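PDB 3B4U: dihydrodipicolinate synthase from Agrobacterium tumefaciens str., which catalyses the condensation of pyruvate with aspartate semialdehyde through a lysine Schiff base, the first committed step of lysine biosynthesis by the diaminopimelate route. Local coordinates for the interface of chains A and B. Numbering follows the deposited sequence. Chains: chain A/B, Dihydrodipicolinate synthase.

Contact 1: the interface of chains A and B. Residues chain A 109-110, 113; chain B 46, 49, 51-52, 269-270.
A:Tyr109 throws its ring away from its own backbone nitrogen (chi1 -174°), whereas A:Phe110 turns its ring away from its carbonyl carbon (chi1 -72°), and the two neighbours take the thiol of B:Cys51 between them. B:Cys51 SG lies over one face of the phenyl ring, displaced toward the rim and 3.3 Å from A:Phe110 CE2. B:Cys51 SG also touches A:Tyr109 CD2 at 3.4 Å; cysteine, small and polarisable, suits this narrow gap between two aromatic rings. B:Leu270 clamps the opposite phenyl face, B:Leu270 CD2 lying 3.8 Å from A:Phe110 CD2 and the two side chains roughly at right angles. A flat apolar ring suits a slot closed on its two faces by a thiol and a leucine. At the rim, in the ring plane, the backbone O of B:Thr46 is 3.6 Å from A:Phe110 CZ. The phenol reaches farther: A:Tyr109 OH and the hydroxyl OG1 of B:Thr46 share a hydrogen bond of 2.8 Å, with OG1 in the plane of the phenol ring. Farther along, A:Val113 CG1 packs on the B:Pro269 ring. In this barrel fold, the chain A residues belong to the loop joining strand 101-104 to helix 115-129; they meet the loop after strand 40-43, the short helical turn 50-52 and the loop preceding helix 275-289 of chain B.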
# COMPACT_ATOMS: atom_id res chain seq x y z
N TYR A 109 -1.73 3.83 -1.12
CA TYR A 109 -3.03 3.51 -0.54
C TYR A 109 -4.09 4.46 -1.08
O TYR A 109 -4.99 4.05 -1.82
CB TYR A 109 -2.95 3.48 0.99
CG TYR A 109 -4.23 3.01 1.66
CD1 TYR A 109 -4.48 1.66 1.86
CD2 TYR A 109 -5.19 3.92 2.09
CE1 TYR A 109 -5.69 1.25 2.47
CE2 TYR A 109 -6.36 3.52 2.71
CZ TYR A 109 -6.59 2.19 2.89
OH TYR A 109 -7.76 1.73 3.50
N PHE A 110 -3.99 5.74 -0.74
CA PHE A 110 -4.88 6.74 -1.30
C PHE A 110 -4.70 6.82 -2.81
O PHE A 110 -3.59 6.74 -3.36
CB PHE A 110 -4.64 8.12 -0.67
CG PHE A 110 -5.12 8.26 0.77
CD1 PHE A 110 -6.39 7.86 1.14
CD2 PHE A 110 -4.33 8.86 1.74
CE1 PHE A 110 -6.86 8.06 2.46
CE2 PHE A 110 -4.78 9.05 3.02
CZ PHE A 110 -6.05 8.63 3.39
N VAL A 113 -4.18 11.00 -6.16
CA VAL A 113 -3.53 12.04 -5.39
C VAL A 113 -2.88 13.04 -6.35
O VAL A 113 -2.53 12.72 -7.48
CB VAL A 113 -2.52 11.47 -4.39
CG1 VAL A 113 -3.29 10.63 -3.32
CG2 VAL A 113 -1.41 10.65 -5.05
N THR B 46 -9.14 4.48 7.13
CA THR B 46 -9.01 5.34 5.97
C THR B 46 -9.23 6.81 6.34
O THR B 46 -8.44 7.68 5.98
CB THR B 46 -9.99 4.88 4.89
OG1 THR B 46 -9.71 3.51 4.54
CG2 THR B 46 -9.92 5.74 3.64
N GLU B 49 -6.50 8.57 8.03
CA GLU B 49 -5.24 8.65 7.32
C GLU B 49 -4.26 7.62 7.87
O GLU B 49 -3.05 7.83 7.93
CB GLU B 49 -4.65 10.07 7.36
CG GLU B 49 -5.53 11.07 6.66
CD GLU B 49 -5.14 12.49 6.98
OE1 GLU B 49 -4.12 12.95 6.42
OE2 GLU B 49 -5.87 13.15 7.75
N CYS B 51 -2.94 4.96 6.69
CA CYS B 51 -1.85 4.65 5.75
C CYS B 51 -0.68 5.61 5.91
O CYS B 51 0.47 5.24 5.67
CB CYS B 51 -2.37 4.68 4.30
SG CYS B 51 -3.37 6.15 3.90
N SER B 52 -0.98 6.84 6.32
CA SER B 52 0.02 7.88 6.48
C SER B 52 0.62 7.94 7.88
O SER B 52 1.50 8.77 8.11
CB SER B 52 -0.62 9.23 6.15
OG SER B 52 -1.22 9.16 4.86
N PRO B 269 0.05 12.26 1.18
CA PRO B 269 -0.19 12.92 -0.09
C PRO B 269 -1.54 13.60 -0.29
O PRO B 269 -1.83 14.07 -1.40
CB PRO B 269 -0.06 11.75 -1.05
CG PRO B 269 -0.67 10.63 -0.27
CD PRO B 269 -0.19 10.82 1.10
N LEU B 270 -2.36 13.69 0.75
CA LEU B 270 -3.56 14.52 0.70
C LEU B 270 -3.15 15.98 0.74
O LEU B 270 -2.05 16.31 1.18
CB LEU B 270 -4.50 14.18 1.85
CG LEU B 270 -5.00 12.74 1.96
CD1 LEU B 270 -5.95 12.56 3.10
CD2 LEU B 270 -5.64 12.27 0.65

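Contact 2: the interface of chains A and B. Residues chain A 52, 268-269; chain B 82, 84, 107, 117-118, 120-121.
The indole of B:Trp121 presents its edge to chain A: B:Trp121 CD1 is 3.5 Å from the carbonyl O of A:Ala268, which lies in the ring plane. Water 2 is also in plane at the edge, its bond to B:Trp121 NE1 being weak. One indole face is covered from within chain B by the B:Pro107 ring, whose CD sits over its centre. With CG anti to the backbone N (chi1 -172°), the tryptophan lies alongside A:Pro269, both side chains pointing the same way. B:Pro107 and A:Pro269 run past each other in opposite directions, CG to CG 3.8 Å apart, two rigid rings well suited to a close, preformed fit. A:Ala268 has a small methyl group that can press on helix 115-129, A:Ala268 CB being 3.8 Å from B:Ala120 CB. Likewise B:Gly117, lacking a side chain, lets its CA come to 3.3 Å from A:Pro269 O. The peptide before A:Pro269 is cis, which bends the chain where it meets the helix. Water 1 joins A:Ser52 OG to B:Asp82 O, while water 2 links the carbonyls of A:Ala268 and B:Asp82. Water 3 bonds B:Ile84 N nearly straight (175° at the hydrogen) and also A:Ser52 O. The patch probably serves dimer assembly, docking a proline loop on a helix with waters bridging its polar side.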
# COMPACT_ATOMS: atom_id res chain seq x y z
N SER A 52 5.60 -7.65 -0.12
CA SER A 52 5.28 -8.83 0.68
C SER A 52 6.38 -9.19 1.66
O SER A 52 6.20 -10.11 2.46
CB SER A 52 5.03 -10.00 -0.24
OG SER A 52 4.03 -9.66 -1.18
N ALA A 268 1.72 -15.13 -0.99
CA ALA A 268 0.40 -14.54 -1.07
C ALA A 268 0.55 -13.02 -0.96
O ALA A 268 1.38 -12.54 -0.19
CB ALA A 268 -0.47 -15.06 0.09
N PRO A 269 -0.28 -12.25 -1.68
CA PRO A 269 -1.48 -12.64 -2.43
C PRO A 269 -1.26 -13.12 -3.86
O PRO A 269 -2.23 -13.37 -4.57
CB PRO A 269 -2.29 -11.34 -2.44
CG PRO A 269 -1.23 -10.32 -2.56
CD PRO A 269 -0.13 -10.79 -1.65
N ASP B 82 0.86 -4.33 3.59
CA ASP B 82 0.90 -5.23 2.44
C ASP B 82 1.63 -6.53 2.70
O ASP B 82 1.55 -7.44 1.88
CB ASP B 82 1.47 -4.51 1.23
CG ASP B 82 0.76 -3.19 1.01
OD1 ASP B 82 -0.50 -3.21 1.08
OD2 ASP B 82 1.44 -2.17 0.81
N ILE B 84 2.56 -9.93 5.21
CA ILE B 84 2.08 -10.80 6.25
C ILE B 84 2.71 -10.41 7.58
O ILE B 84 2.01 -10.34 8.61
CB ILE B 84 2.39 -12.28 5.88
CG1 ILE B 84 1.51 -12.71 4.68
CG2 ILE B 84 2.20 -13.20 7.08
CD1 ILE B 84 2.08 -13.89 3.90
N PRO B 107 -3.90 -6.78 1.45
CA PRO B 107 -2.75 -6.08 0.91
C PRO B 107 -3.14 -5.33 -0.38
O PRO B 107 -3.99 -5.81 -1.14
CB PRO B 107 -1.77 -7.22 0.67
CG PRO B 107 -2.64 -8.43 0.39
CD PRO B 107 -3.76 -8.24 1.34
N GLY B 117 -5.36 -16.25 -3.64
CA GLY B 117 -4.24 -15.51 -3.12
C GLY B 117 -4.59 -14.77 -1.84
O GLY B 117 -3.83 -14.76 -0.87
N LEU B 118 -5.76 -14.16 -1.83
CA LEU B 118 -6.22 -13.45 -0.63
C LEU B 118 -6.49 -14.41 0.54
O LEU B 118 -6.12 -14.12 1.67
CB LEU B 118 -7.47 -12.65 -0.95
CG LEU B 118 -7.22 -11.46 -1.87
CD1 LEU B 118 -8.54 -10.89 -2.31
CD2 LEU B 118 -6.36 -10.36 -1.17
N ALA B 120 -5.05 -17.23 1.13
CA ALA B 120 -3.74 -17.61 1.62
C ALA B 120 -3.08 -16.51 2.42
O ALA B 120 -2.41 -16.76 3.41
CB ALA B 120 -2.86 -18.03 0.44
N TRP B 121 -3.27 -15.26 2.00
CA TRP B 121 -2.65 -14.14 2.72
C TRP B 121 -3.27 -14.00 4.12
O TRP B 121 -2.57 -13.92 5.11
CB TRP B 121 -2.87 -12.83 1.95
CG TRP B 121 -2.11 -11.67 2.52
CD1 TRP B 121 -0.83 -11.34 2.23
CD2 TRP B 121 -2.59 -10.70 3.45
NE1 TRP B 121 -0.48 -10.20 2.92
CE2 TRP B 121 -1.54 -9.80 3.69
CE3 TRP B 121 -3.80 -10.49 4.09
CZ2 TRP B 121 -1.68 -8.67 4.51
CZ3 TRP B 121 -3.95 -9.38 4.91
CH2 TRP B 121 -2.88 -8.49 5.11
O HOH W 1 1.64 -7.97 -0.81
O HOH W 2 2.09 -10.33 1.44
O HOH W 3 3.75 -11.05 2.98

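Contact 3: the interface of chains A and B. Residues chain A 46, 49, 51-52, 247, 270; chain B 109-110.
B:Phe110 enters chain A as a flat wedge, its ring sandwiched between A:Leu270 on one face and A:Cys51 on the other. A:Leu270 crosses it at about a right angle, spreading both methyl groups against the ring; A:Leu270 CD1 is 3.7 Å from B:Phe110 CE2. The sulfur SG of A:Cys51 stands 3.3 Å above the other face of the B:Phe110 ring, nearer the rim than the centre. The chi1 of 50° sets A:Cys51 SG between the backbone N and the carbonyl carbon, directed at the gap between the two aromatic rings, where it also touches B:Tyr109 CD2 at 3.4 Å. A:Thr46 runs antiparallel past the phenyl ring, with A:Thr46 CG2, its methyl, 4.0 Å from B:Phe110 CE1 and its backbone O in plane at the edge. A:Glu49 crosses the phenylalanine almost perpendicularly, and its backbone and aliphatic part make the contact: A:Glu49 CA lies 4.0 Å from B:Phe110 CZ. Threonine suits its place by having two faces: while the methyl packs, A:Thr46 OG1 and B:Tyr109 OH share a hydrogen bond of 2.8 Å, the two side chains crossing at about a right angle. In this family a tyrosine from the neighbouring subunit joins a threonine in the active-site proton relay, a role B:Tyr109 and A:Thr46 probably fill here, with B:Phe110 as anchor.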
# COMPACT_ATOMS: atom_id res chain seq x y z
N THR A 46 9.37 -4.46 -7.06
CA THR A 46 8.14 -5.15 -7.46
C THR A 46 8.42 -6.62 -7.81
O THR A 46 7.71 -7.52 -7.35
CB THR A 46 7.47 -4.42 -8.63
OG1 THR A 46 7.21 -3.06 -8.22
CG2 THR A 46 6.21 -5.10 -9.09
N GLU A 49 8.87 -8.94 -5.00
CA GLU A 49 7.77 -9.05 -4.06
C GLU A 49 8.05 -8.24 -2.80
O GLU A 49 7.69 -8.61 -1.70
CB GLU A 49 7.42 -10.52 -3.74
CG GLU A 49 6.97 -11.30 -4.97
CD GLU A 49 6.95 -12.79 -4.74
OE1 GLU A 49 6.05 -13.25 -4.00
OE2 GLU A 49 7.85 -13.49 -5.26
N CYS A 51 6.78 -5.63 -1.53
CA CYS A 51 5.59 -5.31 -0.75
C CYS A 51 5.21 -6.42 0.22
O CYS A 51 4.63 -6.17 1.27
CB CYS A 51 4.42 -5.03 -1.69
SG CYS A 51 4.16 -6.30 -2.98
N SER A 52 5.60 -7.65 -0.12
CA SER A 52 5.28 -8.83 0.68
C SER A 52 6.38 -9.19 1.66
O SER A 52 6.20 -10.11 2.46
CB SER A 52 5.03 -10.00 -0.24
OG SER A 52 4.03 -9.66 -1.18
N THR A 247 5.30 -11.01 -12.11
CA THR A 247 6.33 -11.48 -11.21
C THR A 247 6.39 -13.03 -11.10
O THR A 247 7.46 -13.65 -11.20
CB THR A 247 6.22 -10.77 -9.85
OG1 THR A 247 6.43 -9.36 -10.07
CG2 THR A 247 7.25 -11.30 -8.85
N LEU A 270 -0.01 -13.25 -4.29
CA LEU A 270 0.27 -13.91 -5.55
C LEU A 270 0.03 -15.39 -5.42
O LEU A 270 0.03 -15.94 -4.32
CB LEU A 270 1.72 -13.65 -5.98
CG LEU A 270 2.14 -12.18 -6.18
CD1 LEU A 270 3.60 -12.10 -6.62
CD2 LEU A 270 1.21 -11.45 -7.15
N TYR B 109 -0.84 -3.40 -2.68
CA TYR B 109 0.20 -3.03 -3.64
C TYR B 109 -0.03 -3.77 -4.97
O TYR B 109 -0.36 -3.16 -5.99
CB TYR B 109 1.58 -3.26 -3.03
CG TYR B 109 2.72 -2.76 -3.90
CD1 TYR B 109 3.16 -1.43 -3.85
CD2 TYR B 109 3.34 -3.58 -4.82
CE1 TYR B 109 4.21 -1.01 -4.65
CE2 TYR B 109 4.38 -3.14 -5.63
CZ TYR B 109 4.80 -1.87 -5.55
OH TYR B 109 5.84 -1.41 -6.35
N PHE B 110 0.10 -5.09 -4.97
CA PHE B 110 -0.22 -5.88 -6.14
C PHE B 110 -1.70 -5.72 -6.47
O PHE B 110 -2.55 -5.67 -5.59
CB PHE B 110 0.13 -7.36 -5.95
CG PHE B 110 1.63 -7.66 -5.98
CD1 PHE B 110 2.43 -7.19 -7.00
CD2 PHE B 110 2.21 -8.45 -5.00
CE1 PHE B 110 3.79 -7.51 -7.02
CE2 PHE B 110 3.55 -8.77 -5.05
CZ PHE B 110 4.34 -8.31 -6.05

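Contact 1 and contact 3 are twins under the two-fold axis, with chains exchanged and C-alpha centres about 19 Å apart. Each sends the aromatic pair at 109-110 of one subunit toward the other's active-site loop, so the two subunits probably complete each other reciprocally. Contact 2 lies about 9 Å from contact 3, sharing A:Ser52, and about 21 Å from contact 1. Both contact 2 and contact 3 draw on the chain A loop before helix 275-289 and on the chain B loop after strand 101-104, so the proline loop and the tyrosine are placed by the same two loops.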